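Local coordinates for protein beta-lactamase (Klebsiella pneumoniae, PDB 6KBY) that probably hydrolyses beta-lactam antibiotics to substituted beta-amino acids as a class C enzyme, and here holds adenosine monophosphate in its active site, at residues 88-93 / 165-170; 78-83 / 177-182; 64-69 / 192-197; 216-221 / 229-234. One frame throughout, in Å; residues are numbered along the deposited sequence.

Interaction 1: 88-93 / 165-170; sequences GKLSLD and GMIAAK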
# COMPACT_ATOMS: atom_id res chain seq x y z
N GLY A 88 -2.04 2.41 -22.95
CA GLY A 88 -2.34 3.50 -23.85
C GLY A 88 -3.61 4.27 -23.54
O GLY A 88 -4.07 5.04 -24.39
N LYS A 89 -4.18 4.10 -22.34
CA LYS A 89 -5.45 4.72 -22.00
C LYS A 89 -5.30 5.97 -21.14
O LYS A 89 -6.28 6.70 -20.96
CB LYS A 89 -6.34 3.72 -21.26
CG LYS A 89 -6.56 2.42 -22.01
CD LYS A 89 -7.21 2.66 -23.36
CE LYS A 89 -7.30 1.38 -24.16
NZ LYS A 89 -7.37 0.19 -23.26
N LEU A 90 -4.10 6.24 -20.63
CA LEU A 90 -3.89 7.27 -19.64
C LEU A 90 -2.49 7.83 -19.85
O LEU A 90 -1.55 7.06 -20.06
CB LEU A 90 -4.00 6.63 -18.25
CG LEU A 90 -3.83 7.41 -16.95
CD1 LEU A 90 -4.47 6.62 -15.83
CD2 LEU A 90 -2.38 7.63 -16.64
N SER A 91 -2.36 9.15 -19.81
CA SER A 91 -1.06 9.81 -19.70
C SER A 91 -0.97 10.51 -18.35
O SER A 91 -1.83 11.34 -18.01
CB SER A 91 -0.84 10.84 -20.79
OG SER A 91 0.32 11.60 -20.47
N LEU A 92 0.07 10.18 -17.58
CA LEU A 92 0.21 10.74 -16.25
C LEU A 92 0.44 12.24 -16.26
O LEU A 92 0.12 12.92 -15.27
CB LEU A 92 1.35 10.03 -15.51
CG LEU A 92 1.14 8.54 -15.26
CD1 LEU A 92 2.42 7.91 -14.75
CD2 LEU A 92 0.03 8.34 -14.25
N ASP A 93 0.97 12.79 -17.35
CA ASP A 93 1.25 14.22 -17.40
C ASP A 93 0.02 15.06 -17.70
O ASP A 93 0.07 16.28 -17.50
CB ASP A 93 2.39 14.48 -18.39
CG ASP A 93 3.74 14.10 -17.82
OD1 ASP A 93 4.04 14.53 -16.70
OD2 ASP A 93 4.49 13.33 -18.49
N GLY A 165 -7.28 6.45 -8.72
CA GLY A 165 -7.95 5.21 -9.06
C GLY A 165 -9.21 5.42 -9.88
O GLY A 165 -9.50 4.64 -10.79
N MET A 166 -9.97 6.46 -9.55
CA MET A 166 -11.18 6.77 -10.30
C MET A 166 -10.86 7.04 -11.77
O MET A 166 -11.54 6.53 -12.67
CB MET A 166 -11.85 7.98 -9.66
CG MET A 166 -13.18 8.40 -10.26
SD MET A 166 -13.72 9.98 -9.58
CE MET A 166 -12.80 11.10 -10.63
N ILE A 167 -9.83 7.85 -12.02
CA ILE A 167 -9.43 8.17 -13.38
C ILE A 167 -8.93 6.93 -14.10
O ILE A 167 -9.27 6.69 -15.27
CB ILE A 167 -8.37 9.29 -13.35
CG1 ILE A 167 -9.01 10.62 -12.96
CG2 ILE A 167 -7.67 9.41 -14.70
CD1 ILE A 167 -8.00 11.69 -12.58
N ALA A 168 -8.12 6.12 -13.42
CA ALA A 168 -7.60 4.91 -14.04
C ALA A 168 -8.74 3.99 -14.46
O ALA A 168 -8.76 3.48 -15.58
CB ALA A 168 -6.67 4.20 -13.06
N ALA A 169 -9.70 3.75 -13.56
CA ALA A 169 -10.80 2.85 -13.88
C ALA A 169 -11.62 3.38 -15.04
O ALA A 169 -11.95 2.65 -15.98
CB ALA A 169 -11.67 2.62 -12.65
N LYS A 170 -11.96 4.68 -15.01
CA LYS A 170 -12.75 5.26 -16.09
C LYS A 170 -12.04 5.11 -17.42
O LYS A 170 -12.68 4.81 -18.44
CB LYS A 170 -13.04 6.73 -15.79
CG LYS A 170 -13.88 7.43 -16.84
CD LYS A 170 -15.32 6.95 -16.81
CE LYS A 170 -16.19 7.70 -17.80
NZ LYS A 170 -17.61 7.27 -17.70
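Leu90 meets helix 158-171 with one methyl group, CD1, which rests against the backbone edge of Ala168 and beside a branch of Ile167. CD1 lies 4.0 Å from Ala168 CA and 4.3 Å from Ala168 CB, so it rests on the backbone carbon as well as the methyl. The second partner is more distant, with Leu90 CD1 4.4 Å from Ile167 CG2. No hydrogen bond links the two segments, and the touching residues are all buried. The leucine's CB already points at the helix, and with CG anti to the backbone N (chi1 -180°) CD1 is carried on to it. Its other methyl stays with its own loop, Leu90 CD2 lying 3.5 Å from Leu92 CD2, two residues on. Ile167 has chi1 near -72°, which presents CG2 to the leucine and leaves its longer branch for other partners. This is a loop docking on a helix in the helical part of the serine beta-lactamase fold. The loop begins where helix 72-86 ends in a Schellman motif at Gly88, whose positive phi of 81° turns the chain out of its helical course. Two residues later Leu90 bends back, and its side chain also touches Ala84 and Gln85 of the helix just left. Beyond Leu90, the backbone N of Ser91 is hydrogen-bonded to Tyr99 OH, and Leu92 is tied by backbone bonding to Leu114. On the helix side, Ile167 packs on Val96, Tyr99 and Val100, whereas Ala168 lies against Leu80 and Ala81.

Interaction 2: 78-83 / 177-182; sequences ATLASY and EDAIEK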
# COMPACT_ATOMS: atom_id res chain seq x y z
N ALA A 78 -2.44 2.73 -7.72
CA ALA A 78 -1.31 3.09 -8.58
C ALA A 78 -1.04 2.02 -9.63
O ALA A 78 -0.76 2.34 -10.79
CB ALA A 78 -0.06 3.34 -7.75
N THR A 79 -1.08 0.74 -9.23
CA THR A 79 -0.87 -0.32 -10.21
C THR A 79 -1.93 -0.26 -11.30
O THR A 79 -1.61 -0.44 -12.48
CB THR A 79 -0.85 -1.69 -9.52
OG1 THR A 79 0.21 -1.72 -8.55
CG2 THR A 79 -0.60 -2.80 -10.53
N LEU A 80 -3.17 0.05 -10.94
CA LEU A 80 -4.22 0.19 -11.95
C LEU A 80 -3.95 1.37 -12.87
O LEU A 80 -4.10 1.25 -14.09
CB LEU A 80 -5.59 0.33 -11.28
CG LEU A 80 -6.75 0.28 -12.27
CD1 LEU A 80 -6.92 -1.13 -12.85
CD2 LEU A 80 -8.04 0.77 -11.64
N ALA A 81 -3.55 2.51 -12.32
CA ALA A 81 -3.22 3.66 -13.16
C ALA A 81 -2.05 3.34 -14.08
O ALA A 81 -2.05 3.73 -15.26
CB ALA A 81 -2.90 4.87 -12.29
N SER A 82 -1.04 2.64 -13.57
CA SER A 82 0.09 2.25 -14.38
C SER A 82 -0.33 1.28 -15.48
O SER A 82 0.14 1.37 -16.62
CB SER A 82 1.16 1.63 -13.48
OG SER A 82 2.33 1.34 -14.21
N TYR A 83 -1.24 0.36 -15.16
CA TYR A 83 -1.77 -0.55 -16.17
C TYR A 83 -2.51 0.21 -17.26
O TYR A 83 -2.32 -0.05 -18.45
CB TYR A 83 -2.67 -1.58 -15.50
CG TYR A 83 -3.30 -2.58 -16.43
CD1 TYR A 83 -2.54 -3.59 -17.01
CD2 TYR A 83 -4.66 -2.55 -16.71
CE1 TYR A 83 -3.11 -4.52 -17.87
CE2 TYR A 83 -5.24 -3.47 -17.56
CZ TYR A 83 -4.46 -4.45 -18.13
OH TYR A 83 -5.03 -5.38 -18.98
N GLU A 177 -14.24 -0.72 -8.63
CA GLU A 177 -14.46 -2.02 -8.01
C GLU A 177 -14.31 -3.14 -9.02
O GLU A 177 -13.67 -4.16 -8.74
CB GLU A 177 -15.85 -2.05 -7.38
CG GLU A 177 -16.06 -1.06 -6.24
CD GLU A 177 -15.99 0.41 -6.67
OE1 GLU A 177 -16.62 0.76 -7.70
OE2 GLU A 177 -15.30 1.20 -5.99
N ASP A 178 -14.89 -2.97 -10.22
CA ASP A 178 -14.72 -3.96 -11.27
C ASP A 178 -13.28 -4.03 -11.75
O ASP A 178 -12.75 -5.11 -11.99
CB ASP A 178 -15.64 -3.65 -12.46
CG ASP A 178 -17.06 -4.13 -12.27
OD1 ASP A 178 -17.34 -4.81 -11.26
OD2 ASP A 178 -17.89 -3.84 -13.15
N ALA A 179 -12.63 -2.87 -11.90
CA ALA A 179 -11.24 -2.87 -12.34
C ALA A 179 -10.36 -3.69 -11.41
O ALA A 179 -9.51 -4.46 -11.86
CB ALA A 179 -10.73 -1.43 -12.43
N ILE A 180 -10.57 -3.54 -10.10
CA ILE A 180 -9.73 -4.22 -9.12
C ILE A 180 -10.12 -5.69 -8.99
O ILE A 180 -9.27 -6.58 -9.06
CB ILE A 180 -9.80 -3.49 -7.77
CG1 ILE A 180 -9.18 -2.09 -7.88
CG2 ILE A 180 -9.14 -4.30 -6.68
CD1 ILE A 180 -7.74 -2.07 -8.35
N GLU A 181 -11.41 -5.98 -8.79
CA GLU A 181 -11.81 -7.35 -8.50
C GLU A 181 -11.99 -8.22 -9.73
O GLU A 181 -11.90 -9.45 -9.62
CB GLU A 181 -13.09 -7.37 -7.66
CG GLU A 181 -12.90 -6.83 -6.25
CD GLU A 181 -14.05 -7.17 -5.33
OE1 GLU A 181 -15.12 -7.59 -5.83
OE2 GLU A 181 -13.90 -7.05 -4.09
N LYS A 182 -12.25 -7.63 -10.90
CA LYS A 182 -12.42 -8.41 -12.12
C LYS A 182 -11.20 -8.41 -13.02
O LYS A 182 -11.00 -9.38 -13.76
CB LYS A 182 -13.64 -7.93 -12.92
CG LYS A 182 -14.95 -8.05 -12.19
CD LYS A 182 -15.39 -9.49 -12.08
CE LYS A 182 -16.70 -9.58 -11.33
NZ LYS A 182 -17.24 -10.97 -11.31
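Leu80 straddles the methyl group of Ala179 with both of its branches: Ala179 CB is 3.6 Å from Leu80 CD2 and 3.8 Å from Leu80 CD1. The small residue thus sits in the fork of the larger one. A looser touch flanks it, where Ile180 CD1 comes within 4.4 Å of Leu80 CB, at the root of the leucine rather than its end. Torsions account for both approaches. Leu80 has CG anti to the backbone N (chi1 -172°), carrying the fork straight across to the other helix. Ile180 starts off to one side, but its chain folds at chi2 (-58°) and brings CD1 back toward Leu80. All three residues are buried and purely apolar where they meet, and the closest CA atoms, those of Leu80 and Ile180, are 7.6 Å apart. In the next shell, Leu172 and Tyr176 pack on Leu80, Val174 on Ala179, and Leu185 on Ile180; Leu172 and Val174 belong to the link between helices 158-171 and 176-187. The latter helix widens into a pi-type turn at 179-182, just where these contacts fall. Helix 72-86 is enclosed by several neighbours: helix 176-187 meets it through Leu80, helix 158-171 packs on Ala81 with Leu164, and helix 255-262 adjoins Thr79, Ser82 and Tyr83, accepting a hydrogen bond from Ser82 OG at Ala259 O.

Interaction 3: 64-69 / 192-197; sequences NTLFEV and HSYLKV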
# COMPACT_ATOMS: atom_id res chain seq x y z
N ASN A 64 -5.60 -18.64 5.76
CA ASN A 64 -6.71 -18.03 5.04
C ASN A 64 -7.18 -16.71 5.64
O ASN A 64 -8.09 -16.09 5.09
CB ASN A 64 -7.89 -19.01 4.96
CG ASN A 64 -7.54 -20.27 4.21
OD1 ASN A 64 -6.91 -20.22 3.16
ND2 ASN A 64 -7.92 -21.41 4.77
N THR A 65 -6.57 -16.26 6.74
CA THR A 65 -7.09 -15.09 7.43
C THR A 65 -6.91 -13.84 6.59
O THR A 65 -5.82 -13.56 6.09
CB THR A 65 -6.37 -14.90 8.76
OG1 THR A 65 -6.58 -16.06 9.59
CG2 THR A 65 -6.90 -13.66 9.48
N LEU A 66 -7.99 -13.08 6.46
CA LEU A 66 -8.01 -11.81 5.76
C LEU A 66 -7.83 -10.68 6.77
O LEU A 66 -8.53 -10.63 7.79
CB LEU A 66 -9.35 -11.62 5.03
CG LEU A 66 -9.64 -12.65 3.95
CD1 LEU A 66 -11.12 -12.66 3.60
CD2 LEU A 66 -8.81 -12.38 2.71
N PHE A 67 -6.90 -9.78 6.47
CA PHE A 67 -6.68 -8.58 7.25
C PHE A 67 -7.00 -7.36 6.40
O PHE A 67 -6.77 -7.36 5.19
CB PHE A 67 -5.20 -8.45 7.68
CG PHE A 67 -4.72 -9.52 8.64
CD1 PHE A 67 -4.36 -10.78 8.19
CD2 PHE A 67 -4.57 -9.22 9.98
CE1 PHE A 67 -3.89 -11.74 9.08
CE2 PHE A 67 -4.10 -10.18 10.88
CZ PHE A 67 -3.76 -11.44 10.42
N GLU A 68 -7.51 -6.31 7.04
CA GLU A 68 -7.55 -5.01 6.40
C GLU A 68 -6.13 -4.48 6.30
O GLU A 68 -5.34 -4.58 7.24
CB GLU A 68 -8.38 -4.03 7.23
CG GLU A 68 -9.83 -4.46 7.34
CD GLU A 68 -10.65 -3.65 8.33
OE1 GLU A 68 -10.16 -2.65 8.88
OE2 GLU A 68 -11.82 -4.04 8.55
N VAL A 69 -5.80 -3.90 5.15
CA VAL A 69 -4.47 -3.34 4.95
C VAL A 69 -4.47 -1.84 4.75
O VAL A 69 -3.40 -1.25 4.54
CB VAL A 69 -3.69 -4.07 3.85
CG1 VAL A 69 -3.53 -5.54 4.23
CG2 VAL A 69 -4.38 -3.93 2.50
N HIS A 192 -7.62 -14.35 -3.08
CA HIS A 192 -8.15 -14.12 -1.74
C HIS A 192 -7.86 -12.70 -1.29
O HIS A 192 -7.45 -12.43 -0.16
CB HIS A 192 -7.68 -15.21 -0.78
CG HIS A 192 -8.11 -16.57 -1.23
ND1 HIS A 192 -7.36 -17.34 -2.09
CD2 HIS A 192 -9.25 -17.26 -0.99
CE1 HIS A 192 -8.00 -18.47 -2.34
NE2 HIS A 192 -9.15 -18.45 -1.68
N SER A 193 -8.09 -11.77 -2.21
CA SER A 193 -7.95 -10.34 -2.00
C SER A 193 -9.23 -9.69 -2.51
O SER A 193 -9.71 -10.04 -3.59
CB SER A 193 -6.75 -9.81 -2.79
OG SER A 193 -5.55 -10.43 -2.36
N TYR A 194 -9.78 -8.76 -1.73
CA TYR A 194 -11.11 -8.25 -2.02
C TYR A 194 -11.23 -6.80 -1.59
O TYR A 194 -10.59 -6.36 -0.63
CB TYR A 194 -12.17 -9.02 -1.22
CG TYR A 194 -12.06 -10.51 -1.32
CD1 TYR A 194 -12.58 -11.20 -2.41
CD2 TYR A 194 -11.45 -11.25 -0.32
CE1 TYR A 194 -12.48 -12.58 -2.50
CE2 TYR A 194 -11.35 -12.62 -0.40
CZ TYR A 194 -11.86 -13.28 -1.49
OH TYR A 194 -11.76 -14.65 -1.55
N LEU A 195 -12.09 -6.07 -2.30
CA LEU A 195 -12.67 -4.85 -1.76
C LEU A 195 -13.93 -5.13 -0.96
O LEU A 195 -14.19 -4.43 0.02
CB LEU A 195 -12.98 -3.86 -2.89
CG LEU A 195 -11.76 -3.34 -3.64
CD1 LEU A 195 -12.17 -2.59 -4.89
CD2 LEU A 195 -10.92 -2.45 -2.74
N LYS A 196 -14.71 -6.13 -1.36
CA LYS A 196 -15.90 -6.59 -0.64
C LYS A 196 -15.71 -8.08 -0.37
O LYS A 196 -15.71 -8.88 -1.31
CB LYS A 196 -17.15 -6.40 -1.49
CG LYS A 196 -17.68 -4.98 -1.61
CD LYS A 196 -18.92 -4.96 -2.51
CE LYS A 196 -19.52 -3.57 -2.63
NZ LYS A 196 -20.42 -3.47 -3.82
N VAL A 197 -15.58 -8.45 0.90
CA VAL A 197 -15.35 -9.85 1.24
C VAL A 197 -16.62 -10.65 0.97
O VAL A 197 -17.70 -10.27 1.46
CB VAL A 197 -14.92 -9.98 2.71
CG1 VAL A 197 -14.79 -11.44 3.12
CG2 VAL A 197 -13.60 -9.22 2.95
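Leu66 and the residues it touches, His192, Tyr194 and Val197, lie at the edges of a small three-stranded antiparallel sheet, ordered 67-68, 231-232, 193-194, and link the chain beside its outer strands. The contact is made by the leucine side chain, with no hydrogen bond between the segments. Its CB leads off toward segment 192-197 without touching it; CG, one bond farther, is still 4.7 Å from Tyr194 CE2. Contact is made by the two methyls. CD1 meets Val197 end on, with 3.9 Å between Leu66 CD1 and Val197 CG1, the branch that chi1 of 175° turns anti to the backbone N, on the leucine's side. The same CD1 lies 4.0 Å from Tyr194 CE2, approaching the ring obliquely. Leu66 CD2 is equally far from CE2, which, with Tyr194 CD2 just behind it at 4.2 Å from both methyls, lies at the leucine fork, the two side chains crossing at about a right angle. The backbone around them is held by the sheet: Phe67 bonds to Thr232, and Tyr194 to Lys231. Leu66 itself bonds through its backbone to Asn204 and Ala206. The side chain of His192 comes nearest with CB, 4.6 Å from Leu66 CD2, its imidazole farther off. On another flank Leu66 CD2 touches Thr233 CG2 at 3.7 Å. The shortest contact across the segments is 3.2 Å, from Leu66 CD2 to His192 O.

Interaction 4: 216-221 / 229-234; sequences VHVNME and GIKTTS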
# COMPACT_ATOMS: atom_id res chain seq x y z
N VAL A 216 -13.69 -4.10 15.42
CA VAL A 216 -14.17 -3.20 14.38
C VAL A 216 -13.74 -3.68 13.00
O VAL A 216 -12.69 -4.32 12.83
CB VAL A 216 -13.72 -1.73 14.60
CG1 VAL A 216 -14.38 -1.14 15.84
CG2 VAL A 216 -12.21 -1.65 14.70
N HIS A 217 -14.57 -3.36 12.01
CA HIS A 217 -14.24 -3.47 10.60
C HIS A 217 -14.39 -2.10 9.96
O HIS A 217 -15.24 -1.30 10.35
CB HIS A 217 -15.16 -4.46 9.90
CG HIS A 217 -14.76 -5.89 10.08
ND1 HIS A 217 -15.66 -6.94 9.97
CD2 HIS A 217 -13.56 -6.46 10.34
CE1 HIS A 217 -15.02 -8.08 10.16
NE2 HIS A 217 -13.75 -7.81 10.39
N VAL A 218 -13.54 -1.84 8.96
CA VAL A 218 -13.48 -0.52 8.35
C VAL A 218 -14.79 -0.20 7.63
O VAL A 218 -15.40 -1.06 6.98
CB VAL A 218 -12.27 -0.42 7.41
CG1 VAL A 218 -12.36 -1.43 6.27
CG2 VAL A 218 -12.11 0.99 6.87
N ASN A 219 -15.22 1.05 7.75
CA ASN A 219 -16.42 1.53 7.07
C ASN A 219 -16.01 2.13 5.73
O ASN A 219 -15.19 3.05 5.69
CB ASN A 219 -17.13 2.59 7.92
CG ASN A 219 -18.45 3.02 7.32
OD1 ASN A 219 -19.17 2.22 6.73
ND2 ASN A 219 -18.77 4.30 7.46
N MET A 220 -16.58 1.62 4.65
CA MET A 220 -16.20 2.02 3.31
C MET A 220 -17.06 3.19 2.85
O MET A 220 -18.29 3.04 2.71
CB MET A 220 -16.35 0.84 2.36
CG MET A 220 -15.45 -0.34 2.70
SD MET A 220 -13.71 0.12 2.86
CE MET A 220 -13.45 0.99 1.32
N GLU A 221 -16.43 4.33 2.59
CA GLU A 221 -17.11 5.54 2.17
C GLU A 221 -16.62 5.96 0.78
O GLU A 221 -15.88 5.22 0.12
CB GLU A 221 -16.94 6.62 3.24
CG GLU A 221 -17.53 6.19 4.59
CD GLU A 221 -17.49 7.30 5.62
OE1 GLU A 221 -16.43 7.96 5.74
OE2 GLU A 221 -18.51 7.51 6.30
N GLY A 229 -9.41 0.28 0.84
CA GLY A 229 -10.43 -0.75 0.86
C GLY A 229 -10.01 -2.21 0.86
O GLY A 229 -10.88 -3.07 1.06
N ILE A 230 -8.74 -2.55 0.65
CA ILE A 230 -8.36 -3.94 0.41
C ILE A 230 -8.36 -4.75 1.71
O ILE A 230 -7.82 -4.32 2.74
CB ILE A 230 -6.99 -4.02 -0.28
CG1 ILE A 230 -7.06 -3.43 -1.70
CG2 ILE A 230 -6.47 -5.46 -0.30
CD1 ILE A 230 -7.73 -4.32 -2.73
N LYS A 231 -8.94 -5.96 1.64
CA LYS A 231 -8.77 -7.01 2.63
C LYS A 231 -8.10 -8.18 1.92
O LYS A 231 -8.50 -8.54 0.81
CB LYS A 231 -10.13 -7.47 3.18
CG LYS A 231 -10.92 -6.41 3.94
CD LYS A 231 -11.80 -5.60 2.97
CE LYS A 231 -12.33 -4.33 3.55
NZ LYS A 231 -13.12 -3.73 2.47
N THR A 232 -7.08 -8.77 2.54
CA THR A 232 -6.25 -9.74 1.83
C THR A 232 -5.50 -10.61 2.84
O THR A 232 -5.48 -10.34 4.04
CB THR A 232 -5.31 -9.02 0.87
OG1 THR A 232 -4.56 -9.97 0.10
CG2 THR A 232 -4.35 -8.12 1.62
N THR A 233 -4.88 -11.67 2.32
CA THR A 233 -4.05 -12.56 3.12
C THR A 233 -2.59 -12.19 2.95
O THR A 233 -2.18 -11.57 1.96
CB THR A 233 -4.23 -14.02 2.70
OG1 THR A 233 -3.72 -14.18 1.38
CG2 THR A 233 -5.70 -14.44 2.76
N SER A 234 -1.78 -12.61 3.93
CA SER A 234 -0.34 -12.40 3.79
C SER A 234 0.22 -13.16 2.60
O SER A 234 1.16 -12.68 1.95
CB SER A 234 0.37 -12.82 5.08
OG SER A 234 0.21 -14.20 5.31
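Met220 and Lys231 slide past each other in opposite directions. The thioether is bent at both chi2 and chi3, and this curl lays its terminal methyl over Gly229, with Met220 CE 3.5 Å from Gly229 CA. The glycine has no side chain, which lets the methyl settle so close to the main chain. The sulfur passes alongside the ammonium group, Met220 SD to Lys231 NZ being 3.9 Å, a contact and not a hydrogen bond. Lys231 bends once, at chi2, and then runs extended to its tip. Val218 crosses this extended portion at a slant, its CG1 lying 4.0 Å from Lys231 CE, so the aliphatic end of the lysine is bordered by the valine while the charge beyond it meets polar atoms. Lys231 NZ donates to Gly229 O at 2.7 Å, tilted 21° from the carbonyl plane with a C=O...N angle of 146°. A second carbonyl, Leu195 O, also bonds to Lys231 NZ, and together the two grip the buried ammonium group and fix the direction of the chain. Helix 224-228 bridges the two segments: Tyr228 packs on both Val218 and Met220, Asn225 touches Met220, and Tyr228 OH bonds to Glu221 N. Segment 216-221 probably belongs to the Omega loop that borders the active site of class C beta-lactamases; here it carries Glu221, which, like Tyr228, lines the pocket of the bound adenosine monophosphate.

The four contacts form two pairs joined through helix 176-187. Interactions 1 and 2 have centres 10 Å apart and share helix 72-86 as their meeting ground, with Ala168 CB 3.5 Å from Ala81 CA. Interactions 3 and 4 are closer still, 7 Å between centres, in one small sheet, where Ser193 OG probably hydrogen-bonds to Thr232 OG1 (2.7 Å) and Glu68 OE2 to Val218 N (2.8 Å). Between the pairs, Glu181 OE2 of interaction 2 probably accepts a bond from Leu195 N (2.7 Å) in interaction 3. The first pair lies away from the ligand; Val218 (interaction 4) has its side chain about 5 Å from adenosine monophosphate, Val197 (interaction 3) about 14 Å.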